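Local coordinates for putative exported protein (Bacteroides fragilis, PDB 3FZX) that has a YmcC-like fold, probably binds lipid and also binds calcium ions, at the interface of chains A and B. Coordinates in Å, arbitrary orientation; residue numbers count along the deposited sequence, not the author numbering. Chains: chain A/B, Putative exported protein.

Contact 1 and contact 2 lie about 31 Å apart, measured between the centres of their C-alpha atoms, at opposite ends of one two-fold symmetric interface. They share Tyr44, Arg130 and Glu142 with the chains exchanged: contact 1 inserts the end of strand 30-44 of chain B into chain A, and contact 2 inserts the same end of chain A into chain B. Contact 1 shows the flank near Trp175 and Arg140; contact 2 shows the flank where Arg130 reaches the turn into strand 47-58. The reciprocal pairing would suit a dimer, although the crystal alone does not prove one in solution.

Contact 1: the interface of chains A and B. Residues chain A 130, 140-142, 175; chain B 43-45.
B:Pro45 stands on the indole face of A:Trp175 with its CG-CD side down and the rest of its ring tilted away, and this belongs to the tight part of the contact. B:Pro45 CG sits over the five-membered ring of A:Trp175, 3.3 Å from the centroid, while B:Pro45 CD covers the six-membered ring at 3.6 Å, so two neighbouring methylene groups each take one ring in CH-pi contact. The indole faces the proline because CG of A:Trp175 points away from its backbone N (chi1 178°) and the ring stands crosswise to the CA-CB bond (chi2 89°).

The ring of B:Tyr44 is inserted between A:Arg130 and the A:Trp175 side. A:Arg130 CD stands over one face, 4.0 Å from the ring centroid, and A:Glu142 CB lies 3.6 Å from B:Tyr44 CD1. B:Tyr44 CD1 is also 3.6 Å from A:Trp175 CZ3, the two side chains crossing at an angle. Deep in chain A, near CB of A:Arg140 and of A:Arg130, B:Tyr44 OH makes a weak hydrogen bond to the backbone O of A:Ala141 at 3.3 Å.

A:Arg140 closes this packing with a polar clamp. A:Arg140 NE and NH2 approach side-on and both donate to the backbone O of B:Glu43, each at 2.9 Å. The oxygen lies close to the guanidinium plane, but the donors stand somewhat off the carbonyl plane, and each bond is bent. The same NH2 borders the indole edge in its plane.

Farther out the fit slackens. The B:Glu43 carboxylate runs outward, its OE1 5.4 Å from A:Arg140 NH2, and any pull between the charges is probably modest.

In the fold, chain B supplies the end of strand 30-44 and the first residue beyond it, while chain A receives them on the start of strand 140-158, the end of strand 161-175 and strand 127-133.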
ATOM      1  N   ARG A 130     -10.069  -2.725  -0.099  1.00 36.29           N
ATOM      2  CA  ARG A 130     -11.358  -2.040  -0.166  1.00 35.82           C
ATOM      3  C   ARG A 130     -11.568  -1.500  -1.579  1.00 39.04           C
ATOM      4  O   ARG A 130     -10.648  -0.928  -2.165  1.00 39.99           O
ATOM      5  CB  ARG A 130     -11.418  -0.918   0.877  1.00 33.89           C
ATOM      6  CG  ARG A 130     -11.547  -1.490   2.330  1.00 31.04           C
ATOM      7  CD  ARG A 130     -11.328  -0.450   3.353  1.00 29.34           C
ATOM      8  NE  ARG A 130     -11.680  -0.899   4.697  1.00 27.32           N
ATOM      9  CZ  ARG A 130     -11.553  -0.182   5.807  1.00 27.56           C
ATOM     10  NH1 ARG A 130     -11.031   1.042   5.776  1.00 28.73           N
ATOM     11  NH2 ARG A 130     -11.944  -0.694   6.968  1.00 29.62           N
ATOM     12  N   ARG A 140     -19.672  -0.281  -2.834  1.00 34.79           N
ATOM     13  CA  ARG A 140     -18.353  -0.536  -2.269  1.00 34.48           C
ATOM     14  C   ARG A 140     -18.248  -1.930  -1.656  1.00 35.17           C
ATOM     15  O   ARG A 140     -19.258  -2.592  -1.415  1.00 37.51           O
ATOM     16  CB  ARG A 140     -18.023   0.513  -1.219  1.00 32.43           C
ATOM     17  CG  ARG A 140     -18.898   0.534  -0.020  1.00 31.64           C
ATOM     18  CD  ARG A 140     -18.561   1.742   0.821  1.00 27.88           C
ATOM     19  NE  ARG A 140     -19.223   1.704   2.121  1.00 29.95           N
ATOM     20  CZ  ARG A 140     -20.521   1.960   2.328  1.00 30.61           C
ATOM     21  NH1 ARG A 140     -21.357   2.238   1.333  1.00 30.72           N
ATOM     22  NH2 ARG A 140     -20.996   1.898   3.543  1.00 29.34           N
ATOM     23  N   ALA A 141     -17.020  -2.344  -1.363  1.00 34.73           N
ATOM     24  CA  ALA A 141     -16.768  -3.668  -0.825  1.00 33.65           C
ATOM     25  C   ALA A 141     -15.469  -3.673  -0.037  1.00 33.24           C
ATOM     26  O   ALA A 141     -14.592  -2.859  -0.295  1.00 33.90           O
ATOM     27  CB  ALA A 141     -16.681  -4.674  -1.988  1.00 29.66           C
ATOM     28  N   GLU A 142     -15.360  -4.599   0.909  1.00 33.85           N
ATOM     29  CA  GLU A 142     -14.122  -4.868   1.637  1.00 35.64           C
ATOM     30  C   GLU A 142     -13.805  -6.365   1.606  1.00 36.56           C
ATOM     31  O   GLU A 142     -14.682  -7.196   1.927  1.00 33.11           O
ATOM     32  CB  GLU A 142     -14.240  -4.425   3.074  1.00 35.81           C
ATOM     33  CG  GLU A 142     -12.986  -4.703   3.919  1.00 42.01           C
ATOM     34  CD  GLU A 142     -13.148  -4.249   5.360  1.00 42.73           C
ATOM     35  OE1 GLU A 142     -12.926  -3.069   5.668  1.00 50.21           O
ATOM     36  OE2 GLU A 142     -13.480  -5.086   6.210  1.00 54.74           O
ATOM     37  N   TRP A 175     -17.360  -8.144   2.677  1.00 37.29           N
ATOM     38  CA  TRP A 175     -18.494  -7.351   3.072  1.00 34.82           C
ATOM     39  C   TRP A 175     -18.838  -6.358   1.984  1.00 36.17           C
ATOM     40  O   TRP A 175     -17.952  -5.761   1.397  1.00 38.53           O
ATOM     41  CB  TRP A 175     -18.152  -6.594   4.322  1.00 33.86           C
ATOM     42  CG  TRP A 175     -19.278  -5.709   4.772  1.00 40.40           C
ATOM     43  CD1 TRP A 175     -20.288  -6.061   5.590  1.00 37.25           C
ATOM     44  CD2 TRP A 175     -19.514  -4.337   4.405  1.00 39.26           C
ATOM     45  NE1 TRP A 175     -21.138  -5.014   5.769  1.00 34.58           N
ATOM     46  CE2 TRP A 175     -20.698  -3.938   5.050  1.00 42.99           C
ATOM     47  CE3 TRP A 175     -18.847  -3.418   3.583  1.00 39.94           C
ATOM     48  CZ2 TRP A 175     -21.234  -2.635   4.927  1.00 38.12           C
ATOM     49  CZ3 TRP A 175     -19.378  -2.127   3.446  1.00 38.25           C
ATOM     50  CH2 TRP A 175     -20.566  -1.752   4.109  1.00 39.02           C
TER
ATOM     51  N   GLU B  43     -17.596   4.389   4.903  1.00 34.78           N
ATOM     52  CA  GLU B  43     -17.763   3.647   6.137  1.00 34.12           C
ATOM     53  C   GLU B  43     -17.823   2.171   5.860  1.00 31.75           C
ATOM     54  O   GLU B  43     -18.520   1.731   4.954  1.00 30.03           O
ATOM     55  CB  GLU B  43     -19.044   4.092   6.839  1.00 37.49           C
ATOM     56  CG  GLU B  43     -18.872   5.465   7.504  1.00 48.03           C
ATOM     57  CD  GLU B  43     -20.156   6.299   7.543  1.00 63.91           C
ATOM     58  OE1 GLU B  43     -21.264   5.759   7.306  1.00 67.75           O
ATOM     59  OE2 GLU B  43     -20.050   7.519   7.816  1.00 76.27           O
ATOM     60  N   TYR B  44     -17.060   1.418   6.639  1.00 29.73           N
ATOM     61  CA  TYR B  44     -17.043  -0.021   6.587  1.00 31.90           C
ATOM     62  C   TYR B  44     -17.305  -0.509   8.010  1.00 33.77           C
ATOM     63  O   TYR B  44     -17.006   0.196   8.963  1.00 31.11           O
ATOM     64  CB  TYR B  44     -15.688  -0.516   6.078  1.00 33.62           C
ATOM     65  CG  TYR B  44     -15.465  -0.275   4.605  1.00 30.76           C
ATOM     66  CD1 TYR B  44     -15.859  -1.228   3.670  1.00 36.94           C
ATOM     67  CD2 TYR B  44     -14.890   0.912   4.136  1.00 33.51           C
ATOM     68  CE1 TYR B  44     -15.678  -1.020   2.314  1.00 33.74           C
ATOM     69  CE2 TYR B  44     -14.704   1.126   2.755  1.00 28.26           C
ATOM     70  CZ  TYR B  44     -15.091   0.148   1.870  1.00 32.02           C
ATOM     71  OH  TYR B  44     -14.924   0.317   0.528  1.00 38.03           O
ATOM     72  N   PRO B  45     -17.869  -1.717   8.168  1.00 38.61           N
ATOM     73  CA  PRO B  45     -18.103  -2.202   9.530  1.00 41.02           C
ATOM     74  C   PRO B  45     -16.833  -2.122  10.379  1.00 43.13           C
ATOM     75  O   PRO B  45     -16.865  -1.622  11.487  1.00 45.50           O
ATOM     76  CB  PRO B  45     -18.523  -3.665   9.324  1.00 41.94           C
ATOM     77  CG  PRO B  45     -18.874  -3.787   7.871  1.00 41.29           C
ATOM     78  CD  PRO B  45     -18.027  -2.785   7.168  1.00 41.08           C
TER

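Contact 2: the interface of chains A and B. Residues chain A 44, 46-49, 73; chain B 130, 142.
The ring of A:Tyr44 and the side chain of B:Arg130 lie on each other as nearly parallel sheets, the ring and guanidinium planes 5° apart, and form the apolar centre. The arginine runs the opposite way to the tyrosine: B:Arg130 CD stands over the ring face of A:Tyr44, 4.0 Å from the centroid and offset toward the rim, and the guanidinium continues past the CD2 side. An extended chain from CG to NE keeps the arginine flat over the ring. B:Glu142 completes the centre, its CB touching A:Tyr44 CD1 at 3.6 Å.

Moving outward, B:Glu142 steadies the guanidinium from its own chain. B:Glu142 OE1 takes B:Arg130 NE at 2.7 Å, a salt bridge that uses the anti lone pair, and it also receives B:Arg130 NH2, which comes in nearly along the C-O axis. A:Ser46 OG lies 2.9 Å from B:Glu142 OE1 and can hydrogen-bond to the carboxylate with its one proton, B:Glu142 OE2 at 3.2 Å being a weaker alternative. The hydroxyl A:Ser46 OG in turn accepts from B:Arg130 NH2 at 3.0 Å, almost in the guanidinium plane, and thus joins both members of the ion pair. Its placement follows from chi1 of 64°, which tucks OG between the backbone N and the carbonyl carbon.

At the rim, B:Arg130 NH2 also donates to the backbone O of A:Cys73 at 3.0 Å. B:Arg130 NH1 forms a salt bridge with A:Glu49 OE1 at 2.8 Å in a fairly straight bond (161° at H), approaching from the anti side and well off the carboxylate plane. A bend at chi2 turns this glutamate across the arginine. The two flanking carboxylates probably help stabilise the arginine's charge.

In the fold, B:Arg130 on strand 127-133 and B:Glu142 on strand 140-158 face the hairpin where strand 30-44 of chain A turns into strand 47-58, with the end of strand 63-74 alongside.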
ATOM      1  N   TYR A  44      16.892  -1.104  -7.112  1.00 29.73           N
ATOM      2  CA  TYR A  44      17.288  -0.434  -5.900  1.00 31.90           C
ATOM      3  C   TYR A  44      18.300  -1.347  -5.212  1.00 33.77           C
ATOM      4  O   TYR A  44      18.270  -2.553  -5.409  1.00 31.11           O
ATOM      5  CB  TYR A  44      16.070  -0.195  -5.006  1.00 33.62           C
ATOM      6  CG  TYR A  44      15.141   0.879  -5.516  1.00 30.76           C
ATOM      7  CD1 TYR A  44      15.333   2.208  -5.147  1.00 36.94           C
ATOM      8  CD2 TYR A  44      14.088   0.583  -6.391  1.00 33.51           C
ATOM      9  CE1 TYR A  44      14.503   3.210  -5.615  1.00 33.74           C
ATOM     10  CE2 TYR A  44      13.241   1.603  -6.870  1.00 28.26           C
ATOM     11  CZ  TYR A  44      13.458   2.898  -6.462  1.00 32.02           C
ATOM     12  OH  TYR A  44      12.657   3.910  -6.900  1.00 38.03           O
ATOM     13  N   SER A  46      18.390  -2.472  -2.275  1.00 45.57           N
ATOM     14  CA  SER A  46      17.657  -3.465  -1.486  1.00 47.56           C
ATOM     15  C   SER A  46      16.753  -4.428  -2.267  1.00 46.90           C
ATOM     16  O   SER A  46      16.004  -5.187  -1.635  1.00 50.98           O
ATOM     17  CB  SER A  46      16.784  -2.723  -0.473  1.00 47.79           C
ATOM     18  OG  SER A  46      15.825  -1.951  -1.167  1.00 54.52           O
ATOM     19  N   GLY A  47      16.797  -4.413  -3.603  1.00 42.55           N
ATOM     20  CA  GLY A  47      15.845  -5.186  -4.405  1.00 41.13           C
ATOM     21  C   GLY A  47      15.137  -4.369  -5.485  1.00 40.26           C
ATOM     22  O   GLY A  47      15.391  -3.195  -5.667  1.00 45.20           O
HETATM   23  N   MSE A  48      14.214  -4.999  -6.175  1.00 37.92           N
HETATM   24  CA  MSE A  48      13.580  -4.441  -7.366  1.00 37.04           C
HETATM   25  C   MSE A  48      12.155  -3.915  -7.131  1.00 36.48           C
HETATM   26  O   MSE A  48      11.445  -4.387  -6.243  1.00 34.73           O
HETATM   27  CB  MSE A  48      13.544  -5.577  -8.390  1.00 36.01           C
HETATM   28  CG  MSE A  48      12.793  -5.359  -9.669  1.00 40.07           C
HETATM   29 SE   MSE A  48      13.550  -6.657 -11.009  0.75 51.60          SE
HETATM   30  CE  MSE A  48      13.146  -8.325 -10.037  1.00 45.03           C
ATOM     31  N   GLU A  49      11.756  -2.945  -7.953  1.00 35.21           N
ATOM     32  CA  GLU A  49      10.406  -2.407  -7.975  1.00 34.90           C
ATOM     33  C   GLU A  49       9.841  -2.587  -9.384  1.00 35.55           C
ATOM     34  O   GLU A  49      10.474  -2.162 -10.357  1.00 36.62           O
ATOM     35  CB  GLU A  49      10.414  -0.921  -7.661  1.00 33.53           C
ATOM     36  CG  GLU A  49       9.019  -0.326  -7.467  1.00 33.48           C
ATOM     37  CD  GLU A  49       8.595  -0.294  -6.015  1.00 39.65           C
ATOM     38  OE1 GLU A  49       9.110  -1.104  -5.203  1.00 37.88           O
ATOM     39  OE2 GLU A  49       7.745   0.570  -5.674  1.00 36.23           O
ATOM     40  N   CYS A  73      10.620  -6.229  -4.131  1.00 35.59           N
ATOM     41  CA  CYS A  73      11.547  -6.919  -3.273  1.00 42.02           C
ATOM     42  C   CYS A  73      12.233  -5.839  -2.466  1.00 39.66           C
ATOM     43  O   CYS A  73      12.766  -4.894  -3.023  1.00 36.41           O
ATOM     44  CB  CYS A  73      12.596  -7.645  -4.127  1.00 43.64           C
ATOM     45  SG  CYS A  73      12.948  -9.231  -3.523  1.00 71.48           S
TER
ATOM     46  N   ARG B 130       9.218   4.311  -2.293  1.00 36.29           N
ATOM     47  CA  ARG B 130      10.062   4.456  -3.477  1.00 35.82           C
ATOM     48  C   ARG B 130       9.434   5.480  -4.420  1.00 39.04           C
ATOM     49  O   ARG B 130       8.224   5.448  -4.649  1.00 39.99           O
ATOM     50  CB  ARG B 130      10.248   3.099  -4.165  1.00 33.89           C
ATOM     51  CG  ARG B 130      11.189   2.159  -3.338  1.00 31.04           C
ATOM     52  CD  ARG B 130      11.156   0.770  -3.836  1.00 29.34           C
ATOM     53  NE  ARG B 130      12.197  -0.065  -3.243  1.00 27.32           N
ATOM     54  CZ  ARG B 130      12.378  -1.358  -3.486  1.00 27.56           C
ATOM     55  NH1 ARG B 130      11.558  -2.025  -4.295  1.00 28.73           N
ATOM     56  NH2 ARG B 130      13.388  -1.999  -2.909  1.00 29.62           N
ATOM     57  N   GLU B 142      14.677   5.873  -2.830  1.00 33.85           N
ATOM     58  CA  GLU B 142      14.051   5.002  -1.838  1.00 35.64           C
ATOM     59  C   GLU B 142      14.222   5.588  -0.435  1.00 36.56           C
ATOM     60  O   GLU B 142      15.353   5.944  -0.040  1.00 33.11           O
ATOM     61  CB  GLU B 142      14.668   3.626  -1.869  1.00 35.81           C
ATOM     62  CG  GLU B 142      14.085   2.654  -0.831  1.00 42.01           C
ATOM     63  CD  GLU B 142      14.738   1.283  -0.889  1.00 42.73           C
ATOM     64  OE1 GLU B 142      14.336   0.439  -1.703  1.00 50.21           O
ATOM     65  OE2 GLU B 142      15.655   1.031  -0.096  1.00 54.74           O
TER